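Local coordinates for protein DNA endonuclease I-CeuI (Chlamydomonas eugametos, PDB 2EX5) that cuts DNA at a long, degenerate recognition site as a magnesium-dependent homodimeric LAGLIDADG homing endonuclease, allowing its group I intron to spread, at residues 79-84 with 177-182; 98-103 with 119-124. The protein carries 1 engineered substitution. One frame throughout, in Å; residues are numbered along the deposited sequence.

Contact 1: residues 79-84 with 177-182; sequences LVVDPE and KILPIW. With CA (calcium ion), chain F; nucleotides of chain B.
V81 gives more surface to this contact than any other residue, and its two methyls meet three residues of 177-182. CG1 lies anti to the backbone N (chi1 -171°), which leaves CG2 beside that N and directs it at the helix. There CG2 fits between two branches: it is 3.8 Å from CG2 of I178 and equally 3.8 Å from CD1 of L179. The I178 methyl also reaches V81 CG1, at 3.9 Å, so it lies across both tips of the valine fork. L179 starts from a CB that does not face the strand; only its CD1 bends back to touch. W182 adds a looser contact, its CB standing 4.4 Å from V81 CG1. A short, branched valine suits a strand position that must fill the interface near the backbone; I178 meets it with its short CG2 branch, and L179 extends to it with a terminal methyl, from a helix whose local axis passes 10.1 Å from that of the strand, at 54° to it.

This two-layer arrangement belongs to the LAGLIDADG fold, in which an antiparallel sheet turns one face to DNA and the other to helices. Strand 79-84 alternates accordingly. L79, V81 and P83 point into the protein, where L174 touches both L79 and V81, and P83 meets F156 and L160 of helix 147-164. D82 and E84 serve the DNA face. The carboxylate of D82, a residue assigned to the second magnesium site, grips a calcium ion through both oxygens, OD1 at 2.6 Å and OD2 slightly farther, and five waters also bind the ion. Two residues on, the extended side chain of E84 accepts a nearly straight hydrogen bond from cytosine DC18 of chain B, N4 to OE1 2.9 Å, a choice of acceptor suited to an amino group on a base.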
loop_
_atom_site.group_PDB
_atom_site.type_symbol
_atom_site.label_atom_id
_atom_site.label_comp_id
_atom_site.label_asym_id
_atom_site.label_seq_id
_atom_site.Cartn_x
_atom_site.Cartn_y
_atom_site.Cartn_z
ATOM N N LEU C 79 13.633 25.181 -17.077
ATOM C CA LEU C 79 13.033 24.229 -16.185
ATOM C C LEU C 79 12.134 23.245 -16.949
ATOM O O LEU C 79 11.634 23.543 -18.011
ATOM C CB LEU C 79 12.319 24.930 -15.014
ATOM C CG LEU C 79 10.909 25.448 -15.155
ATOM C CD1 LEU C 79 10.524 26.322 -13.832
ATOM C CD2 LEU C 79 10.844 26.298 -16.348
ATOM N N VAL C 80 11.955 22.060 -16.420
ATOM C CA VAL C 80 11.076 21.070 -17.134
ATOM C C VAL C 80 10.079 20.557 -16.098
ATOM O O VAL C 80 10.442 20.428 -14.942
ATOM C CB VAL C 80 11.862 19.874 -17.728
ATOM C CG1 VAL C 80 12.784 19.256 -16.631
ATOM C CG2 VAL C 80 10.864 18.758 -18.280
ATOM N N VAL C 81 8.855 20.331 -16.523
ATOM C CA VAL C 81 7.815 19.744 -15.706
ATOM C C VAL C 81 7.634 18.275 -16.152
ATOM O O VAL C 81 7.404 17.954 -17.306
ATOM C CB VAL C 81 6.505 20.561 -15.871
ATOM C CG1 VAL C 81 5.431 20.151 -14.884
ATOM C CG2 VAL C 81 6.806 22.096 -15.765
ATOM N N ASP C 82 7.731 17.355 -15.229
ATOM C CA ASP C 82 7.912 16.006 -15.689
ATOM C C ASP C 82 7.053 15.024 -14.967
ATOM O O ASP C 82 7.354 14.761 -13.831
ATOM C CB ASP C 82 9.377 15.598 -15.544
ATOM C CG ASP C 82 9.792 14.564 -16.652
ATOM O OD1 ASP C 82 9.160 14.539 -17.758
ATOM O OD2 ASP C 82 10.750 13.824 -16.440
ATOM N N PRO C 83 6.077 14.378 -15.688
ATOM C CA PRO C 83 5.181 13.338 -15.158
ATOM C C PRO C 83 5.866 11.946 -15.093
ATOM O O PRO C 83 6.663 11.546 -16.008
ATOM C CB PRO C 83 4.025 13.318 -16.181
ATOM C CG PRO C 83 4.586 13.739 -17.446
ATOM C CD PRO C 83 5.847 14.571 -17.134
ATOM N N GLU C 84 5.523 11.200 -14.078
ATOM C CA GLU C 84 6.053 9.853 -13.904
ATOM C C GLU C 84 4.955 9.063 -13.199
ATOM O O GLU C 84 4.317 9.575 -12.323
ATOM C CB GLU C 84 7.311 9.879 -13.058
ATOM C CG GLU C 84 7.887 8.424 -12.729
ATOM C CD GLU C 84 9.253 8.485 -12.149
ATOM O OE1 GLU C 84 9.402 8.054 -11.004
ATOM O OE2 GLU C 84 10.214 9.035 -12.797
ATOM N N LYS C 177 -1.321 27.853 -16.730
ATOM C CA LYS C 177 -1.961 26.541 -16.638
ATOM C C LYS C 177 -1.024 25.382 -16.102
ATOM O O LYS C 177 -1.343 24.769 -15.113
ATOM C CB LYS C 177 -2.691 26.218 -17.955
ATOM C CG LYS C 177 -4.135 26.924 -18.043
ATOM C CD LYS C 177 -4.763 26.896 -19.498
ATOM C CE LYS C 177 -5.694 28.128 -19.868
ATOM N NZ LYS C 177 -5.525 29.403 -19.026
ATOM N N ILE C 178 0.154 25.148 -16.676
ATOM C CA ILE C 178 1.009 24.026 -16.254
ATOM C C ILE C 178 1.522 24.038 -14.810
ATOM O O ILE C 178 1.257 23.100 -14.020
ATOM C CB ILE C 178 2.139 23.784 -17.269
ATOM C CG1 ILE C 178 1.506 23.392 -18.632
ATOM C CG2 ILE C 178 3.216 22.809 -16.701
ATOM C CD1 ILE C 178 2.581 23.029 -19.732
ATOM N N LEU C 179 2.192 25.121 -14.440
ATOM C CA LEU C 179 2.826 25.211 -13.136
ATOM C C LEU C 179 1.824 25.142 -11.975
ATOM O O LEU C 179 2.079 24.455 -10.941
ATOM C CB LEU C 179 3.697 26.484 -13.073
ATOM C CG LEU C 179 5.220 26.441 -13.168
ATOM C CD1 LEU C 179 5.809 25.035 -13.498
ATOM C CD2 LEU C 179 5.853 27.562 -14.022
ATOM N N PRO C 180 0.651 25.804 -12.132
ATOM C CA PRO C 180 -0.364 25.687 -11.073
ATOM C C PRO C 180 -0.883 24.288 -10.867
ATOM O O PRO C 180 -1.198 23.948 -9.773
ATOM C CB PRO C 180 -1.516 26.602 -11.571
ATOM C CG PRO C 180 -0.878 27.624 -12.438
ATOM C CD PRO C 180 0.210 26.764 -13.192
ATOM N N ILE C 181 -1.035 23.477 -11.899
ATOM C CA ILE C 181 -1.387 22.047 -11.634
ATOM C C ILE C 181 -0.258 21.330 -10.902
ATOM O O ILE C 181 -0.516 20.599 -9.935
ATOM C CB ILE C 181 -1.668 21.262 -12.966
ATOM C CG1 ILE C 181 -2.939 21.773 -13.646
ATOM C CG2 ILE C 181 -1.753 19.820 -12.662
ATOM C CD1 ILE C 181 -2.855 21.563 -15.191
ATOM N N TRP C 182 0.980 21.486 -11.376
ATOM C CA TRP C 182 2.136 20.947 -10.621
ATOM C C TRP C 182 2.122 21.262 -9.145
ATOM O O TRP C 182 2.302 20.404 -8.293
ATOM C CB TRP C 182 3.456 21.445 -11.229
ATOM C CG TRP C 182 4.643 21.440 -10.238
ATOM C CD1 TRP C 182 5.364 20.378 -9.844
ATOM C CD2 TRP C 182 5.258 22.585 -9.635
ATOM N NE1 TRP C 182 6.322 20.746 -8.921
ATOM C CE2 TRP C 182 6.336 22.123 -8.859
ATOM C CE3 TRP C 182 4.998 23.968 -9.679
ATOM C CZ2 TRP C 182 7.149 23.007 -8.078
ATOM C CZ3 TRP C 182 5.837 24.838 -8.940
ATOM C CH2 TRP C 182 6.880 24.354 -8.153
HETATM CA CA CA F . 10.289 12.365 -18.655
ATOM P P DC B 18 5.439 14.825 -5.276
ATOM O OP1 DC B 18 5.661 16.120 -4.616
ATOM O OP2 DC B 18 4.095 14.503 -5.768
ATOM O "O5'" DC B 18 6.295 14.668 -6.609
ATOM C "C5'" DC B 18 7.540 15.297 -7.076
ATOM C "C4'" DC B 18 8.740 15.065 -6.153
ATOM O "O4'" DC B 18 8.972 13.651 -6.000
ATOM C "C3'" DC B 18 10.077 15.574 -6.676
ATOM O "O3'" DC B 18 10.233 16.921 -6.233
ATOM C "C2'" DC B 18 11.169 14.633 -6.108
ATOM C "C1'" DC B 18 10.359 13.356 -6.009
ATOM N N1 DC B 18 10.567 12.148 -6.992
ATOM C C2 DC B 18 11.795 11.525 -6.912
ATOM O O2 DC B 18 12.550 12.105 -6.159
ATOM N N3 DC B 18 12.109 10.390 -7.653
ATOM C C4 DC B 18 11.150 9.885 -8.422
ATOM N N4 DC B 18 11.507 8.807 -9.128
ATOM C C5 DC B 18 9.861 10.500 -8.555
ATOM C C6 DC B 18 9.589 11.650 -7.829
HETATM O O HOH W 1 7.899 11.712 -18.071
HETATM O O HOH W 2 10.508 10.497 -20.409
HETATM O O HOH W 3 8.847 13.568 -20.604
HETATM O O HOH W 4 11.899 13.857 -19.647
HETATM O O HOH W 5 11.584 11.181 -17.221
#

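Contact 2: residues 98-103 with 119-124; sequences YLALEV and LVLTID. With nucleotides of chain A.
L121 and L101 reach each other through contrasting torsions. In L121, CG is anti to the backbone N (chi1 156°), which carries the isobutyl group straight out from strand 118-123 toward helix 94-104. L101 begins on the flank of its helix, and its chi1 of -131° is far from any staggered value; that turn, perhaps mildly strained, swings its CD1 over to the strand. The two forks then meet at an angle to one another, with CD1 of L101 3.5 Å from CD1 of L121 and 3.8 Å from its CD2. The second methyl of L121 thus has two neighbours, since A100 CB approaches CD2 at 3.7 Å.

The residue types match this geometry. A100 faces the strand directly, and its single methyl permits the helix to come close, with the CA atoms of L101 and L121 8.0 Å apart. Leucine suits the other two places because its delta methyls extend far enough to meet across the gap; neither segment makes a hydrogen bond to the other, and the three touching residues are all buried. I109 of the neighbouring strand touches both leucines, while A100 also rests on L55 of helix 49-62. On the same strand I123 faces inward as well, but it packs on helix 126-141.

Beyond the end of the strand, D124 turns to the DNA, its carboxylate nearest the C8 and N7 atoms of adenine DA6 of chain A, with OD2 standing 3.7 Å from C8, a van der Waals approach to the base. Helix 94-104 and the hairpin that follows it form a compact helix-on-sheet unit packed against the helix that bears the LAGLIDADG sequence, an arrangement characteristic of the core fold of these homing endonucleases.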
loop_
_atom_site.group_PDB
_atom_site.type_symbol
_atom_site.label_atom_id
_atom_site.label_comp_id
_atom_site.label_asym_id
_atom_site.label_seq_id
_atom_site.Cartn_x
_atom_site.Cartn_y
_atom_site.Cartn_z
ATOM N N TYR C 98 5.105 -7.717 -11.577
ATOM C CA TYR C 98 5.054 -8.488 -12.845
ATOM C C TYR C 98 3.642 -8.433 -13.459
ATOM O O TYR C 98 3.448 -8.097 -14.631
ATOM C CB TYR C 98 5.555 -9.932 -12.605
ATOM C CG TYR C 98 5.581 -10.714 -13.875
ATOM C CD1 TYR C 98 6.678 -10.658 -14.705
ATOM C CD2 TYR C 98 4.483 -11.477 -14.283
ATOM C CE1 TYR C 98 6.695 -11.314 -15.946
ATOM C CE2 TYR C 98 4.506 -12.161 -15.498
ATOM C CZ TYR C 98 5.630 -12.076 -16.298
ATOM O OH TYR C 98 5.665 -12.679 -17.503
ATOM N N LEU C 99 2.652 -8.624 -12.629
ATOM C CA LEU C 99 1.267 -8.388 -13.084
ATOM C C LEU C 99 1.088 -6.996 -13.694
ATOM O O LEU C 99 0.602 -6.901 -14.832
ATOM C CB LEU C 99 0.281 -8.606 -11.945
ATOM C CG LEU C 99 -1.144 -9.119 -12.000
ATOM C CD1 LEU C 99 -1.991 -8.312 -10.988
ATOM C CD2 LEU C 99 -1.806 -9.250 -13.471
ATOM N N ALA C 100 1.473 -5.887 -12.994
ATOM C CA ALA C 100 1.394 -4.549 -13.662
ATOM C C ALA C 100 2.047 -4.470 -15.053
ATOM O O ALA C 100 1.464 -3.948 -16.014
ATOM C CB ALA C 100 2.005 -3.468 -12.761
ATOM N N LEU C 101 3.296 -4.942 -15.142
ATOM C CA LEU C 101 4.077 -5.017 -16.421
ATOM C C LEU C 101 3.262 -5.727 -17.495
ATOM O O LEU C 101 3.022 -5.248 -18.629
ATOM C CB LEU C 101 5.334 -5.810 -16.093
ATOM C CG LEU C 101 6.755 -5.380 -16.468
ATOM C CD1 LEU C 101 7.041 -3.842 -16.286
ATOM C CD2 LEU C 101 7.785 -6.240 -15.770
ATOM N N GLU C 102 2.736 -6.876 -17.062
ATOM C CA GLU C 102 1.897 -7.712 -17.918
ATOM C C GLU C 102 0.631 -6.950 -18.342
ATOM O O GLU C 102 0.336 -6.934 -19.525
ATOM C CB GLU C 102 1.684 -9.085 -17.264
ATOM C CG GLU C 102 1.048 -10.063 -18.157
ATOM C CD GLU C 102 2.001 -10.937 -18.915
ATOM O OE1 GLU C 102 2.085 -10.775 -20.139
ATOM O OE2 GLU C 102 2.655 -11.762 -18.321
ATOM N N VAL C 103 -0.059 -6.238 -17.427
ATOM C CA VAL C 103 -1.192 -5.417 -17.869
ATOM C C VAL C 103 -0.888 -4.136 -18.611
ATOM O O VAL C 103 -1.665 -3.762 -19.519
ATOM C CB VAL C 103 -2.390 -5.189 -16.807
ATOM C CG1 VAL C 103 -2.044 -5.552 -15.467
ATOM C CG2 VAL C 103 -3.057 -3.842 -16.944
ATOM N N LEU C 119 12.094 -2.895 -5.099
ATOM C CA LEU C 119 12.093 -2.766 -6.547
ATOM C C LEU C 119 11.116 -1.672 -6.924
ATOM O O LEU C 119 10.245 -1.454 -6.172
ATOM C CB LEU C 119 11.583 -4.134 -7.084
ATOM C CG LEU C 119 12.556 -5.246 -7.572
ATOM C CD1 LEU C 119 14.082 -5.225 -7.033
ATOM C CD2 LEU C 119 11.940 -6.678 -7.710
ATOM N N VAL C 120 11.210 -1.030 -8.092
ATOM C CA VAL C 120 10.339 0.048 -8.480
ATOM C C VAL C 120 10.023 -0.272 -9.880
ATOM O O VAL C 120 10.919 -0.593 -10.637
ATOM C CB VAL C 120 10.990 1.458 -8.393
ATOM C CG1 VAL C 120 10.007 2.546 -8.837
ATOM C CG2 VAL C 120 11.327 1.728 -7.010
ATOM N N LEU C 121 8.753 -0.191 -10.266
ATOM C CA LEU C 121 8.380 -0.231 -11.641
ATOM C C LEU C 121 8.001 1.188 -12.074
ATOM O O LEU C 121 7.215 1.862 -11.407
ATOM C CB LEU C 121 7.225 -1.278 -11.795
ATOM C CG LEU C 121 6.214 -1.239 -12.967
ATOM C CD1 LEU C 121 6.741 -0.958 -14.251
ATOM C CD2 LEU C 121 5.577 -2.560 -13.033
ATOM N N THR C 122 8.559 1.648 -13.175
ATOM C CA THR C 122 8.381 3.053 -13.714
ATOM C C THR C 122 7.862 3.103 -15.122
ATOM O O THR C 122 8.325 2.350 -15.994
ATOM C CB THR C 122 9.777 3.846 -13.651
ATOM O OG1 THR C 122 10.319 3.751 -12.296
ATOM C CG2 THR C 122 9.651 5.330 -13.926
ATOM N N ILE C 123 6.899 3.963 -15.360
ATOM C CA ILE C 123 6.559 4.397 -16.686
ATOM C C ILE C 123 6.591 5.902 -16.747
ATOM O O ILE C 123 5.778 6.583 -16.052
ATOM C CB ILE C 123 5.118 3.910 -17.045
ATOM C CG1 ILE C 123 5.107 2.311 -17.105
ATOM C CG2 ILE C 123 4.661 4.655 -18.347
ATOM C CD1 ILE C 123 3.760 1.568 -16.973
ATOM N N ASP C 124 7.477 6.438 -17.598
ATOM C CA ASP C 124 7.660 7.889 -17.855
ATOM C C ASP C 124 7.381 8.330 -19.296
ATOM O O ASP C 124 7.181 9.520 -19.569
ATOM C CB ASP C 124 9.087 8.317 -17.453
ATOM C CG ASP C 124 10.179 7.603 -18.245
ATOM O OD1 ASP C 124 10.280 7.736 -19.473
ATOM O OD2 ASP C 124 11.036 6.974 -17.599
ATOM P P DA A 6 12.628 5.147 -23.476
ATOM O OP1 DA A 6 12.987 4.189 -24.557
ATOM O OP2 DA A 6 11.430 4.944 -22.614
ATOM O "O5'" DA A 6 13.920 5.075 -22.589
ATOM C "C5'" DA A 6 15.208 5.245 -23.073
ATOM C "C4'" DA A 6 15.905 5.593 -21.779
ATOM O "O4'" DA A 6 15.421 6.876 -21.262
ATOM C "C3'" DA A 6 15.665 4.612 -20.617
ATOM O "O3'" DA A 6 16.896 3.943 -20.312
ATOM C "C2'" DA A 6 15.204 5.508 -19.446
ATOM C "C1'" DA A 6 15.855 6.842 -19.845
ATOM N N9 DA A 6 15.370 8.099 -19.182
ATOM C C8 DA A 6 13.991 8.478 -19.190
ATOM N N7 DA A 6 13.700 9.626 -18.582
ATOM C C5 DA A 6 15.033 10.067 -18.233
ATOM C C6 DA A 6 15.430 11.279 -17.595
ATOM N N6 DA A 6 14.549 12.216 -17.235
ATOM N N1 DA A 6 16.745 11.431 -17.369
ATOM C C2 DA A 6 17.623 10.453 -17.748
ATOM N N3 DA A 6 17.378 9.280 -18.370
ATOM C C4 DA A 6 16.039 9.148 -18.570
#

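Contacts 1 and 2 place helices against one antiparallel sheet, on its neighbouring strands 79-90 and 118-123, with their centres about 23 Å apart. Along the chain, contact 2 is nested within the loop that contact 1 closes. They meet on the DNA-facing side of the sheet, where E84 CD lies 3.6 Å from T122 CG2, setting an apolar methyl beside the carboxylate that reads a cytosine. The two contacts also touch different DNA chains, B from 79-84 and A from 119-124. Contact 1 contains the metal ligand D82, whereas the A100 side chain of contact 2 is about 10 Å from that of E62, assigned to the first magnesium site.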